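Local atomic coordinates of glucokinase (Enterococcus faecalis, PDB entry 2QM1), a protein that probably phosphorylates glucose at the expense of ATP as a ROK-family glucokinase, and carries bound zinc and magnesium ions. Residues B[4-12]-B[21-30]; B[47-55]-B[100-108]. All coordinates share one frame; numbering follows the deposited sequence.

Contact 1: B[4-12]-B[21-30]; sequences MDKKIIGID and AILTTDGVVQ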
HETATM    1  N   MSE B   4     -11.753  11.001  33.931  1.00 51.35           N
HETATM    2  CA  MSE B   4     -10.498  10.323  34.305  1.00 51.50           C
HETATM    3  C   MSE B   4     -10.699   8.967  35.005  1.00 48.83           C
HETATM    4  O   MSE B   4      -9.731   8.258  35.274  1.00 48.89           O
HETATM    5  CB  MSE B   4      -9.581  11.269  35.093  1.00 52.86           C
HETATM    6  CG  MSE B   4      -9.118  12.520  34.268  1.00 55.11           C
HETATM    7 SE   MSE B   4      -8.081  13.787  35.329  0.30 57.02          SE
HETATM    8  CE  MSE B   4      -6.329  12.890  35.212  1.00 61.69           C
ATOM      9  N   ASP B   5     -11.952   8.596  35.258  1.00 45.83           N
ATOM     10  CA  ASP B   5     -12.293   7.269  35.778  1.00 43.64           C
ATOM     11  C   ASP B   5     -12.477   6.216  34.690  1.00 41.97           C
ATOM     12  O   ASP B   5     -12.480   5.025  34.978  1.00 41.65           O
ATOM     13  CB  ASP B   5     -13.557   7.348  36.634  1.00 44.27           C
ATOM     14  CG  ASP B   5     -13.343   8.173  37.912  1.00 47.17           C
ATOM     15  OD1 ASP B   5     -12.315   7.962  38.576  1.00 51.21           O
ATOM     16  OD2 ASP B   5     -14.166   9.049  38.236  1.00 51.06           O
ATOM     17  N   LYS B   6     -12.661   6.649  33.447  1.00 40.38           N
ATOM     18  CA  LYS B   6     -12.848   5.741  32.312  1.00 39.11           C
ATOM     19  C   LYS B   6     -11.569   5.025  32.015  1.00 38.92           C
ATOM     20  O   LYS B   6     -10.490   5.642  32.054  1.00 39.04           O
ATOM     21  CB  LYS B   6     -13.215   6.494  31.042  1.00 38.44           C
ATOM     22  CG  LYS B   6     -14.446   7.440  31.072  1.00 40.74           C
ATOM     23  CD  LYS B   6     -15.583   6.954  31.891  1.00 41.74           C
ATOM     24  CE  LYS B   6     -16.340   5.796  31.289  1.00 48.12           C
ATOM     25  NZ  LYS B   6     -17.744   5.798  31.905  1.00 47.09           N
ATOM     26  N   LYS B   7     -11.714   3.754  31.669  1.00 37.93           N
ATOM     27  CA  LYS B   7     -10.622   2.825  31.385  1.00 38.02           C
ATOM     28  C   LYS B   7     -10.913   2.022  30.110  1.00 38.36           C
ATOM     29  O   LYS B   7     -12.076   1.829  29.716  1.00 34.90           O
ATOM     30  CB  LYS B   7     -10.404   1.869  32.561  1.00 37.85           C
ATOM     31  CG  LYS B   7     -10.066   2.564  33.939  1.00 38.24           C
ATOM     32  CD  LYS B   7     -10.072   1.533  35.073  1.00 39.91           C
ATOM     33  CE  LYS B   7      -9.763   2.149  36.483  1.00 42.04           C
ATOM     34  NZ  LYS B   7     -10.814   3.150  36.855  1.00 40.61           N
ATOM     35  N   ILE B   8      -9.839   1.615  29.442  1.00 37.85           N
ATOM     36  CA  ILE B   8      -9.941   0.719  28.286  1.00 39.36           C
ATOM     37  C   ILE B   8      -8.980  -0.442  28.602  1.00 40.96           C
ATOM     38  O   ILE B   8      -8.014  -0.274  29.366  1.00 40.59           O
ATOM     39  CB  ILE B   8      -9.605   1.446  26.939  1.00 39.02           C
ATOM     40  CG1 ILE B   8      -8.206   2.052  27.025  1.00 37.76           C
ATOM     41  CG2 ILE B   8     -10.611   2.571  26.659  1.00 39.21           C
ATOM     42  CD1 ILE B   8      -7.922   3.016  25.961  1.00 37.65           C
ATOM     43  N   ILE B   9      -9.326  -1.620  28.095  1.00 40.62           N
ATOM     44  CA  ILE B   9      -8.509  -2.814  28.254  1.00 39.29           C
ATOM     45  C   ILE B   9      -7.892  -3.170  26.893  1.00 39.01           C
ATOM     46  O   ILE B   9      -8.587  -3.213  25.870  1.00 38.34           O
ATOM     47  CB  ILE B   9      -9.354  -4.008  28.806  1.00 38.60           C
ATOM     48  CG1 ILE B   9      -9.833  -3.723  30.234  1.00 38.50           C
ATOM     49  CG2 ILE B   9      -8.507  -5.354  28.743  1.00 40.75           C
ATOM     50  CD1 ILE B   9     -11.003  -4.607  30.741  1.00 36.19           C
ATOM     51  N   GLY B  10      -6.590  -3.433  26.884  1.00 38.64           N
ATOM     52  CA  GLY B  10      -5.954  -4.002  25.672  1.00 38.65           C
ATOM     53  C   GLY B  10      -5.462  -5.424  25.909  1.00 39.29           C
ATOM     54  O   GLY B  10      -4.984  -5.738  26.981  1.00 39.63           O
ATOM     55  N   ILE B  11      -5.609  -6.281  24.906  1.00 39.02           N
ATOM     56  CA  ILE B  11      -5.155  -7.668  24.980  1.00 38.56           C
ATOM     57  C   ILE B  11      -4.190  -7.876  23.833  1.00 39.62           C
ATOM     58  O   ILE B  11      -4.499  -7.552  22.674  1.00 39.95           O
ATOM     59  CB  ILE B  11      -6.308  -8.681  24.876  1.00 38.21           C
ATOM     60  CG1 ILE B  11      -7.314  -8.438  26.019  1.00 39.34           C
ATOM     61  CG2 ILE B  11      -5.738 -10.152  24.846  1.00 36.94           C
ATOM     62  CD1 ILE B  11      -8.847  -8.808  25.714  1.00 37.07           C
ATOM     63  N   ASP B  12      -3.031  -8.422  24.179  1.00 39.77           N
ATOM     64  CA  ASP B  12      -2.025  -8.793  23.215  1.00 40.48           C
ATOM     65  C   ASP B  12      -1.849 -10.335  23.234  1.00 40.58           C
ATOM     66  O   ASP B  12      -1.083 -10.898  24.021  1.00 38.67           O
ATOM     67  CB  ASP B  12      -0.752  -7.981  23.503  1.00 40.84           C
ATOM     68  CG  ASP B  12       0.386  -8.324  22.588  1.00 44.36           C
ATOM     69  OD1 ASP B  12       0.193  -9.202  21.732  1.00 46.87           O
ATOM     70  OD2 ASP B  12       1.489  -7.724  22.749  1.00 46.73           O
ATOM     71  N   ALA B  21      -3.503  -5.123  29.447  1.00 37.05           N
ATOM     72  CA  ALA B  21      -3.299  -3.889  30.196  1.00 38.26           C
ATOM     73  C   ALA B  21      -4.601  -3.176  30.335  1.00 38.50           C
ATOM     74  O   ALA B  21      -5.479  -3.347  29.500  1.00 38.63           O
ATOM     75  CB  ALA B  21      -2.304  -2.970  29.527  1.00 36.31           C
ATOM     76  N   ILE B  22      -4.650  -2.343  31.371  1.00 38.33           N
ATOM     77  CA  ILE B  22      -5.697  -1.393  31.610  1.00 39.25           C
ATOM     78  C   ILE B  22      -5.081  -0.017  31.508  1.00 39.23           C
ATOM     79  O   ILE B  22      -4.047   0.282  32.117  1.00 37.90           O
ATOM     80  CB  ILE B  22      -6.348  -1.594  32.974  1.00 39.45           C
ATOM     81  CG1 ILE B  22      -7.169  -2.896  32.979  1.00 37.68           C
ATOM     82  CG2 ILE B  22      -7.243  -0.426  33.289  1.00 40.75           C
ATOM     83  CD1 ILE B  22      -7.456  -3.379  34.348  1.00 37.81           C
ATOM     84  N   LEU B  23      -5.731   0.824  30.718  1.00 38.57           N
ATOM     85  CA  LEU B  23      -5.134   2.084  30.377  1.00 38.97           C
ATOM     86  C   LEU B  23      -6.145   3.175  30.561  1.00 39.05           C
ATOM     87  O   LEU B  23      -7.347   2.904  30.534  1.00 39.02           O
ATOM     88  CB  LEU B  23      -4.699   2.033  28.901  1.00 37.89           C
ATOM     89  CG  LEU B  23      -3.552   1.112  28.462  1.00 41.34           C
ATOM     90  CD1 LEU B  23      -4.041  -0.245  27.997  1.00 41.33           C
ATOM     91  CD2 LEU B  23      -2.743   1.735  27.318  1.00 41.69           C
ATOM     92  N   THR B  24      -5.676   4.412  30.724  1.00 39.34           N
ATOM     93  CA  THR B  24      -6.583   5.570  30.663  1.00 39.67           C
ATOM     94  C   THR B  24      -6.999   5.746  29.215  1.00 40.25           C
ATOM     95  O   THR B  24      -6.334   5.209  28.299  1.00 39.48           O
ATOM     96  CB  THR B  24      -5.901   6.897  31.083  1.00 38.94           C
ATOM     97  OG1 THR B  24      -4.880   7.208  30.130  1.00 41.63           O
ATOM     98  CG2 THR B  24      -5.272   6.803  32.485  1.00 38.49           C
ATOM     99  N   THR B  25      -8.080   6.501  28.992  1.00 40.91           N
ATOM    100  CA  THR B  25      -8.531   6.744  27.640  1.00 42.11           C
ATOM    101  C   THR B  25      -7.517   7.541  26.836  1.00 43.51           C
ATOM    102  O   THR B  25      -7.607   7.541  25.641  1.00 44.25           O
ATOM    103  CB  THR B  25      -9.924   7.420  27.544  1.00 42.76           C
ATOM    104  OG1 THR B  25      -9.873   8.718  28.154  1.00 43.58           O
ATOM    105  CG2 THR B  25     -11.071   6.526  28.204  1.00 39.62           C
ATOM    106  N   ASP B  26      -6.572   8.230  27.483  1.00 45.21           N
ATOM    107  CA  ASP B  26      -5.428   8.845  26.774  1.00 46.94           C
ATOM    108  C   ASP B  26      -4.284   7.843  26.498  1.00 46.03           C
ATOM    109  O   ASP B  26      -3.218   8.234  26.025  1.00 47.16           O
ATOM    110  CB  ASP B  26      -4.880  10.023  27.590  1.00 48.90           C
ATOM    111  CG  ASP B  26      -3.964  10.954  26.765  1.00 54.87           C
ATOM    112  OD1 ASP B  26      -4.271  11.207  25.565  1.00 58.65           O
ATOM    113  OD2 ASP B  26      -2.939  11.443  27.335  1.00 61.87           O
ATOM    114  N   GLY B  27      -4.481   6.568  26.833  1.00 44.44           N
ATOM    115  CA  GLY B  27      -3.497   5.532  26.563  1.00 43.15           C
ATOM    116  C   GLY B  27      -2.266   5.496  27.450  1.00 43.38           C
ATOM    117  O   GLY B  27      -1.227   5.028  27.020  1.00 44.75           O
ATOM    118  N   VAL B  28      -2.389   5.965  28.691  1.00 42.41           N
ATOM    119  CA  VAL B  28      -1.407   5.718  29.748  1.00 41.39           C
ATOM    120  C   VAL B  28      -1.766   4.417  30.468  1.00 40.33           C
ATOM    121  O   VAL B  28      -2.893   4.251  30.910  1.00 40.65           O
ATOM    122  CB  VAL B  28      -1.417   6.832  30.806  1.00 40.77           C
ATOM    123  CG1 VAL B  28      -0.325   6.644  31.859  1.00 39.45           C
ATOM    124  CG2 VAL B  28      -1.376   8.244  30.138  1.00 42.95           C
ATOM    125  N   VAL B  29      -0.791   3.522  30.581  1.00 39.16           N
ATOM    126  CA  VAL B  29      -0.957   2.192  31.151  1.00 39.72           C
ATOM    127  C   VAL B  29      -1.120   2.292  32.686  1.00 40.07           C
ATOM    128  O   VAL B  29      -0.262   2.843  33.354  1.00 40.80           O
ATOM    129  CB  VAL B  29       0.303   1.268  30.757  1.00 39.17           C
ATOM    130  CG1 VAL B  29       0.194  -0.137  31.357  1.00 39.40           C
ATOM    131  CG2 VAL B  29       0.445   1.149  29.267  1.00 37.89           C
ATOM    132  N   GLN B  30      -2.229   1.794  33.240  1.00 40.88           N
ATOM    133  CA  GLN B  30      -2.418   1.759  34.689  1.00 40.50           C
ATOM    134  C   GLN B  30      -1.944   0.434  35.356  1.00 41.07           C
ATOM    135  O   GLN B  30      -1.373   0.477  36.445  1.00 40.85           O
ATOM    136  CB  GLN B  30      -3.890   2.040  35.022  1.00 42.03           C
ATOM    137  CG  GLN B  30      -4.429   3.416  34.519  1.00 41.74           C
ATOM    138  CD  GLN B  30      -5.922   3.649  34.811  1.00 44.41           C
ATOM    139  OE1 GLN B  30      -6.727   2.696  34.975  1.00 46.51           O
ATOM    140  NE2 GLN B  30      -6.304   4.907  34.838  1.00 43.89           N
TER
HETATM  141  O   HOH W   1      -9.092   5.425  34.810  1.00 30.15           O
HETATM  142  O   HOH W   2      -9.491   7.813  31.551  1.00 29.28           O

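Contact 2: B[47-55]-B[100-108]; sequences VPSIIESIR and VKEQIESAL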
ATOM      1  N   VAL B  47      -9.739 -18.356  24.306  1.00 40.45           N
ATOM      2  CA  VAL B  47     -10.751 -17.365  24.577  1.00 39.37           C
ATOM      3  C   VAL B  47     -11.332 -17.519  25.989  1.00 39.62           C
ATOM      4  O   VAL B  47     -11.446 -16.516  26.677  1.00 38.58           O
ATOM      5  CB  VAL B  47     -11.817 -17.268  23.470  1.00 39.90           C
ATOM      6  CG1 VAL B  47     -13.082 -16.536  23.979  1.00 39.63           C
ATOM      7  CG2 VAL B  47     -11.207 -16.563  22.237  1.00 37.69           C
ATOM      8  N   PRO B  48     -11.682 -18.755  26.432  1.00 39.38           N
ATOM      9  CA  PRO B  48     -12.116 -18.828  27.844  1.00 38.88           C
ATOM     10  C   PRO B  48     -11.045 -18.352  28.864  1.00 38.77           C
ATOM     11  O   PRO B  48     -11.394 -17.796  29.904  1.00 37.80           O
ATOM     12  CB  PRO B  48     -12.402 -20.315  28.031  1.00 40.15           C
ATOM     13  CG  PRO B  48     -12.772 -20.792  26.585  1.00 40.32           C
ATOM     14  CD  PRO B  48     -11.785 -20.066  25.764  1.00 38.24           C
ATOM     15  N   SER B  49      -9.767 -18.618  28.594  1.00 37.06           N
ATOM     16  CA  SER B  49      -8.725 -18.165  29.505  1.00 36.93           C
ATOM     17  C   SER B  49      -8.647 -16.616  29.571  1.00 36.97           C
ATOM     18  O   SER B  49      -8.332 -16.045  30.619  1.00 37.46           O
ATOM     19  CB  SER B  49      -7.371 -18.778  29.155  1.00 36.07           C
ATOM     20  OG  SER B  49      -6.859 -18.187  28.003  1.00 34.69           O
ATOM     21  N   ILE B  50      -8.974 -15.958  28.459  1.00 37.12           N
ATOM     22  CA  ILE B  50      -8.901 -14.507  28.368  1.00 36.71           C
ATOM     23  C   ILE B  50     -10.078 -13.955  29.149  1.00 37.17           C
ATOM     24  O   ILE B  50      -9.918 -13.022  29.935  1.00 36.48           O
ATOM     25  CB  ILE B  50      -8.927 -14.055  26.876  1.00 36.97           C
ATOM     26  CG1 ILE B  50      -7.630 -14.516  26.139  1.00 34.99           C
ATOM     27  CG2 ILE B  50      -9.198 -12.572  26.749  1.00 34.45           C
ATOM     28  CD1 ILE B  50      -7.613 -14.143  24.561  1.00 34.94           C
ATOM     29  N   ILE B  51     -11.257 -14.543  28.924  1.00 37.00           N
ATOM     30  CA  ILE B  51     -12.466 -14.166  29.658  1.00 36.93           C
ATOM     31  C   ILE B  51     -12.262 -14.308  31.167  1.00 38.22           C
ATOM     32  O   ILE B  51     -12.539 -13.372  31.949  1.00 37.91           O
ATOM     33  CB  ILE B  51     -13.636 -15.043  29.207  1.00 38.00           C
ATOM     34  CG1 ILE B  51     -14.021 -14.705  27.734  1.00 34.71           C
ATOM     35  CG2 ILE B  51     -14.796 -14.959  30.239  1.00 34.75           C
ATOM     36  CD1 ILE B  51     -15.035 -15.708  27.110  1.00 37.48           C
ATOM     37  N   GLU B  52     -11.784 -15.490  31.577  1.00 37.74           N
ATOM     38  CA  GLU B  52     -11.431 -15.755  32.966  1.00 38.56           C
ATOM     39  C   GLU B  52     -10.414 -14.804  33.570  1.00 37.36           C
ATOM     40  O   GLU B  52     -10.584 -14.410  34.707  1.00 34.56           O
ATOM     41  CB  GLU B  52     -10.958 -17.192  33.166  1.00 38.54           C
ATOM     42  CG  GLU B  52     -10.608 -17.556  34.592  1.00 45.47           C
ATOM     43  CD  GLU B  52     -11.683 -17.169  35.627  1.00 50.92           C
ATOM     44  OE1 GLU B  52     -11.290 -16.818  36.755  1.00 53.55           O
ATOM     45  OE2 GLU B  52     -12.900 -17.217  35.329  1.00 53.07           O
ATOM     46  N   SER B  53      -9.343 -14.488  32.834  1.00 36.64           N
ATOM     47  CA  SER B  53      -8.301 -13.621  33.371  1.00 37.00           C
ATOM     48  C   SER B  53      -8.855 -12.192  33.623  1.00 38.24           C
ATOM     49  O   SER B  53      -8.525 -11.556  34.614  1.00 39.26           O
ATOM     50  CB  SER B  53      -7.107 -13.596  32.418  1.00 37.21           C
ATOM     51  OG  SER B  53      -6.099 -12.694  32.857  1.00 37.03           O
ATOM     52  N   ILE B  54      -9.711 -11.698  32.727  1.00 37.97           N
ATOM     53  CA  ILE B  54     -10.332 -10.398  32.919  1.00 37.47           C
ATOM     54  C   ILE B  54     -11.399 -10.413  34.022  1.00 37.37           C
ATOM     55  O   ILE B  54     -11.452  -9.520  34.856  1.00 36.54           O
ATOM     56  CB  ILE B  54     -10.886  -9.853  31.591  1.00 38.46           C
ATOM     57  CG1 ILE B  54      -9.739  -9.387  30.692  1.00 33.09           C
ATOM     58  CG2 ILE B  54     -11.933  -8.720  31.843  1.00 37.31           C
ATOM     59  CD1 ILE B  54     -10.159  -9.224  29.288  1.00 36.18           C
ATOM     60  N   ARG B  55     -12.231 -11.432  34.048  1.00 36.88           N
ATOM     61  CA  ARG B  55     -13.196 -11.517  35.118  1.00 38.29           C
ATOM     62  C   ARG B  55     -12.459 -11.502  36.479  1.00 38.85           C
ATOM     63  O   ARG B  55     -12.858 -10.785  37.407  1.00 36.49           O
ATOM     64  CB  ARG B  55     -14.016 -12.793  34.996  1.00 39.52           C
ATOM     65  CG  ARG B  55     -15.066 -12.749  33.909  1.00 40.51           C
ATOM     66  CD  ARG B  55     -15.795 -14.076  33.878  1.00 43.65           C
ATOM     67  NE  ARG B  55     -16.884 -14.120  32.893  1.00 46.26           N
ATOM     68  CZ  ARG B  55     -17.413 -15.245  32.411  1.00 44.72           C
ATOM     69  NH1 ARG B  55     -16.951 -16.417  32.814  1.00 37.41           N
ATOM     70  NH2 ARG B  55     -18.394 -15.192  31.512  1.00 47.60           N
ATOM     71  N   VAL B 100     -14.518 -14.846  17.876  1.00 39.06           N
ATOM     72  CA  VAL B 100     -13.904 -14.348  19.087  1.00 39.65           C
ATOM     73  C   VAL B 100     -14.679 -13.177  19.653  1.00 38.66           C
ATOM     74  O   VAL B 100     -14.891 -13.095  20.840  1.00 38.72           O
ATOM     75  CB  VAL B 100     -12.439 -13.876  18.820  1.00 38.68           C
ATOM     76  CG1 VAL B 100     -11.876 -13.147  20.024  1.00 41.04           C
ATOM     77  CG2 VAL B 100     -11.511 -15.071  18.473  1.00 41.06           C
ATOM     78  N   LYS B 101     -15.106 -12.272  18.786  1.00 38.65           N
ATOM     79  CA  LYS B 101     -15.800 -11.098  19.248  1.00 40.27           C
ATOM     80  C   LYS B 101     -17.072 -11.552  19.946  1.00 40.75           C
ATOM     81  O   LYS B 101     -17.372 -11.131  21.076  1.00 40.79           O
ATOM     82  CB  LYS B 101     -16.146 -10.165  18.070  1.00 40.25           C
ATOM     83  CG  LYS B 101     -17.095  -9.003  18.511  1.00 40.12           C
ATOM     84  CD  LYS B 101     -17.330  -7.957  17.391  1.00 40.34           C
ATOM     85  CE  LYS B 101     -18.410  -6.972  17.831  1.00 44.16           C
ATOM     86  NZ  LYS B 101     -18.764  -6.049  16.717  1.00 51.15           N
ATOM     87  N   GLU B 102     -17.825 -12.424  19.264  1.00 40.39           N
ATOM     88  CA  GLU B 102     -19.060 -12.931  19.825  1.00 41.84           C
ATOM     89  C   GLU B 102     -18.859 -13.535  21.227  1.00 41.17           C
ATOM     90  O   GLU B 102     -19.607 -13.215  22.143  1.00 41.76           O
ATOM     91  CB  GLU B 102     -19.633 -13.975  18.892  1.00 42.71           C
ATOM     92  CG  GLU B 102     -21.124 -14.104  18.929  1.00 49.65           C
ATOM     93  CD  GLU B 102     -21.581 -14.908  17.727  1.00 56.27           C
ATOM     94  OE1 GLU B 102     -21.466 -16.162  17.799  1.00 61.25           O
ATOM     95  OE2 GLU B 102     -22.010 -14.292  16.709  1.00 56.79           O
ATOM     96  N   GLN B 103     -17.848 -14.385  21.383  1.00 40.88           N
ATOM     97  CA  GLN B 103     -17.638 -15.092  22.641  1.00 41.71           C
ATOM     98  C   GLN B 103     -17.296 -14.124  23.768  1.00 40.81           C
ATOM     99  O   GLN B 103     -17.902 -14.156  24.845  1.00 39.99           O
ATOM    100  CB  GLN B 103     -16.601 -16.204  22.470  1.00 41.88           C
ATOM    101  CG  GLN B 103     -16.973 -17.182  21.291  1.00 44.50           C
ATOM    102  CD  GLN B 103     -15.909 -18.217  20.899  1.00 44.52           C
ATOM    103  OE1 GLN B 103     -16.245 -19.337  20.415  1.00 47.32           O
ATOM    104  NE2 GLN B 103     -14.649 -17.862  21.060  1.00 46.13           N
ATOM    105  N   ILE B 104     -16.383 -13.204  23.500  1.00 40.37           N
ATOM    106  CA  ILE B 104     -15.918 -12.315  24.554  1.00 39.97           C
ATOM    107  C   ILE B 104     -16.952 -11.270  24.907  1.00 41.25           C
ATOM    108  O   ILE B 104     -17.195 -10.982  26.089  1.00 41.91           O
ATOM    109  CB  ILE B 104     -14.545 -11.685  24.169  1.00 39.70           C
ATOM    110  CG1 ILE B 104     -13.547 -12.822  24.031  1.00 37.92           C
ATOM    111  CG2 ILE B 104     -14.087 -10.608  25.215  1.00 38.11           C
ATOM    112  CD1 ILE B 104     -12.160 -12.398  23.800  1.00 41.36           C
ATOM    113  N   GLU B 105     -17.557 -10.678  23.891  1.00 42.15           N
ATOM    114  CA  GLU B 105     -18.515  -9.641  24.152  1.00 44.34           C
ATOM    115  C   GLU B 105     -19.632 -10.262  24.960  1.00 43.95           C
ATOM    116  O   GLU B 105     -20.097  -9.698  25.970  1.00 42.68           O
ATOM    117  CB  GLU B 105     -19.052  -9.042  22.844  1.00 44.92           C
ATOM    118  CG  GLU B 105     -19.194  -7.554  22.922  1.00 49.18           C
ATOM    119  CD  GLU B 105     -19.520  -6.924  21.609  1.00 50.48           C
ATOM    120  OE1 GLU B 105     -20.386  -7.461  20.878  1.00 52.77           O
ATOM    121  OE2 GLU B 105     -18.915  -5.876  21.327  1.00 52.54           O
ATOM    122  N   SER B 106     -20.039 -11.450  24.533  1.00 43.82           N
ATOM    123  CA  SER B 106     -21.118 -12.170  25.243  1.00 43.17           C
ATOM    124  C   SER B 106     -20.808 -12.441  26.726  1.00 41.42           C
ATOM    125  O   SER B 106     -21.596 -12.121  27.626  1.00 40.39           O
ATOM    126  CB  SER B 106     -21.439 -13.470  24.540  1.00 42.61           C
ATOM    127  OG  SER B 106     -22.615 -14.019  25.128  1.00 49.58           O
ATOM    128  N   ALA B 107     -19.629 -13.003  26.963  1.00 40.90           N
ATOM    129  CA  ALA B 107     -19.185 -13.379  28.298  1.00 39.99           C
ATOM    130  C   ALA B 107     -18.971 -12.177  29.225  1.00 40.07           C
ATOM    131  O   ALA B 107     -19.176 -12.275  30.421  1.00 38.24           O
ATOM    132  CB  ALA B 107     -17.900 -14.181  28.216  1.00 38.76           C
ATOM    133  N   LEU B 108     -18.512 -11.068  28.659  1.00 40.65           N
ATOM    134  CA  LEU B 108     -17.979  -9.978  29.473  1.00 40.84           C
ATOM    135  C   LEU B 108     -18.965  -8.812  29.615  1.00 41.03           C
ATOM    136  O   LEU B 108     -18.944  -8.118  30.624  1.00 42.06           O
ATOM    137  CB  LEU B 108     -16.614  -9.531  28.927  1.00 41.36           C
ATOM    138  CG  LEU B 108     -15.338  -9.875  29.709  1.00 42.00           C
ATOM    139  CD1 LEU B 108     -15.500 -10.978  30.819  1.00 44.77           C
ATOM    140  CD2 LEU B 108     -14.042 -10.088  28.850  1.00 41.41           C
TER

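Contact 1: B[4-12]-B[21-30]
Ile9 overlaps Ile22 flank to flank, the two side chains pointing the same way, with CG1 of Ile9 3.9 Å from CG1 of Ile22. Their backbones form a non-hydrogen-bonded antiparallel pair between strands 7-12 and 21-24, whose axes approach to 4.7 Å. Hydrogen-bonded pairs flank it. Ile8 and Leu23 exchange two bonds, Ile8 N to Leu23 O at 3.0 Å and Leu23 N to Ile8 O at 2.9 Å, and Gly10 and Ala21 do likewise. On the sheet face carrying Ile8 and Leu23, CG1 of Ile8 sits between its own backbone N and carbonyl carbon (chi1 57°), and CD1 is carried to 3.6 Å from the Thr24 O at the start of the turn. Helix 310-318 covers this face through Ala316 and Ile313. Lys7 runs across Ile22, its CD 3.9 Å from Ile22 CG2, and crosses the Gln30 side chain at about a right angle, with Gln30 OE1 3.4 Å from Lys7 CE, so this is contact with the aliphatic chain. The ammonium turns at chi4 (62°) to the Asp5 carbonyl and makes a salt bridge with Asp67. One water joins the carbonyls of Met4 and Lys6 to Gln30 NE2. A type I turn from Thr24 to Gly27 leads strand 17-24 into strand 29-36, and Thr24 OG1 accepts a 3.1 Å bond from Val28 N. Across the contact, strands 7-13 and 17-24 form an antiparallel beta hairpin; strand 7-13 also pairs with parallel strand 68-75, giving the 3-2-1-4-5 sheet order characteristic of the actin-like ATPase fold of the ROK family.

Contact 2: B[47-55]-B[100-108]
Helices 47-55 and 100-108 run nearly parallel, their axes 10.1 Å apart at closest approach and inclined by 28°. Val47 sends CG1 to 3.7 Å from CG1 of Ile104, while the Gln103 side chain passes at about a right angle, its NE2 3.6 Å from Val47 CG1. One turn on, Ile51 lies against the Ala107 methyl, with Ile51 CD1 closest to Ala107 CB at 3.4 Å, tighter than usual van der Waals contact. Leu108 spreads its two methyls between neighbours, CD2 to Ile54 CG2 at 3.9 Å and CD1 to Arg55 CG at 3.6 Å. Arg55 is extended from CG to NE, which brings one face of its guanidinium over Ile51 CG2, 3.4 Å from the plane of the group, and lets NH2 reach Ala107 O at 3.2 Å. The N-H points almost straight at the oxygen (171°), which lies in the guanidinium plane, yet the donor stands 32° out of the carbonyl plane. Met73 of strand 68-75 touches both Ile50 and Ile104. Aliphatic branches in van der Waals contact thus carry the interface, and a single charged hydrogen bond ties exposed Arg55 to a carbonyl near the C-terminus of helix 100-108, where the helix dipole would probably favour the cation.

Contact 1 is held by paired backbone bonds within a sheet, whereas contact 2 joins two helices by side chains, with one guanidinium-to-carbonyl bond. They meet on the sheet: Ile11 CD1 of segment 4-12 packs 3.8 Å from Ile54 CD1 of segment 47-55, and Ile50 joins the same cluster, so helix 46-60 covers the hairpin face that carries Ile9 and Ile11. Strand 29-36 leads along the chain into that helix. Contact 2 is the more buried interface, with Arg55 at its exposed rim; contact 1 is partly buried, and toward the turn at Thr24 to Gly27 its paired backbone gives way to a water bridging backbone carbonyls and Gln30.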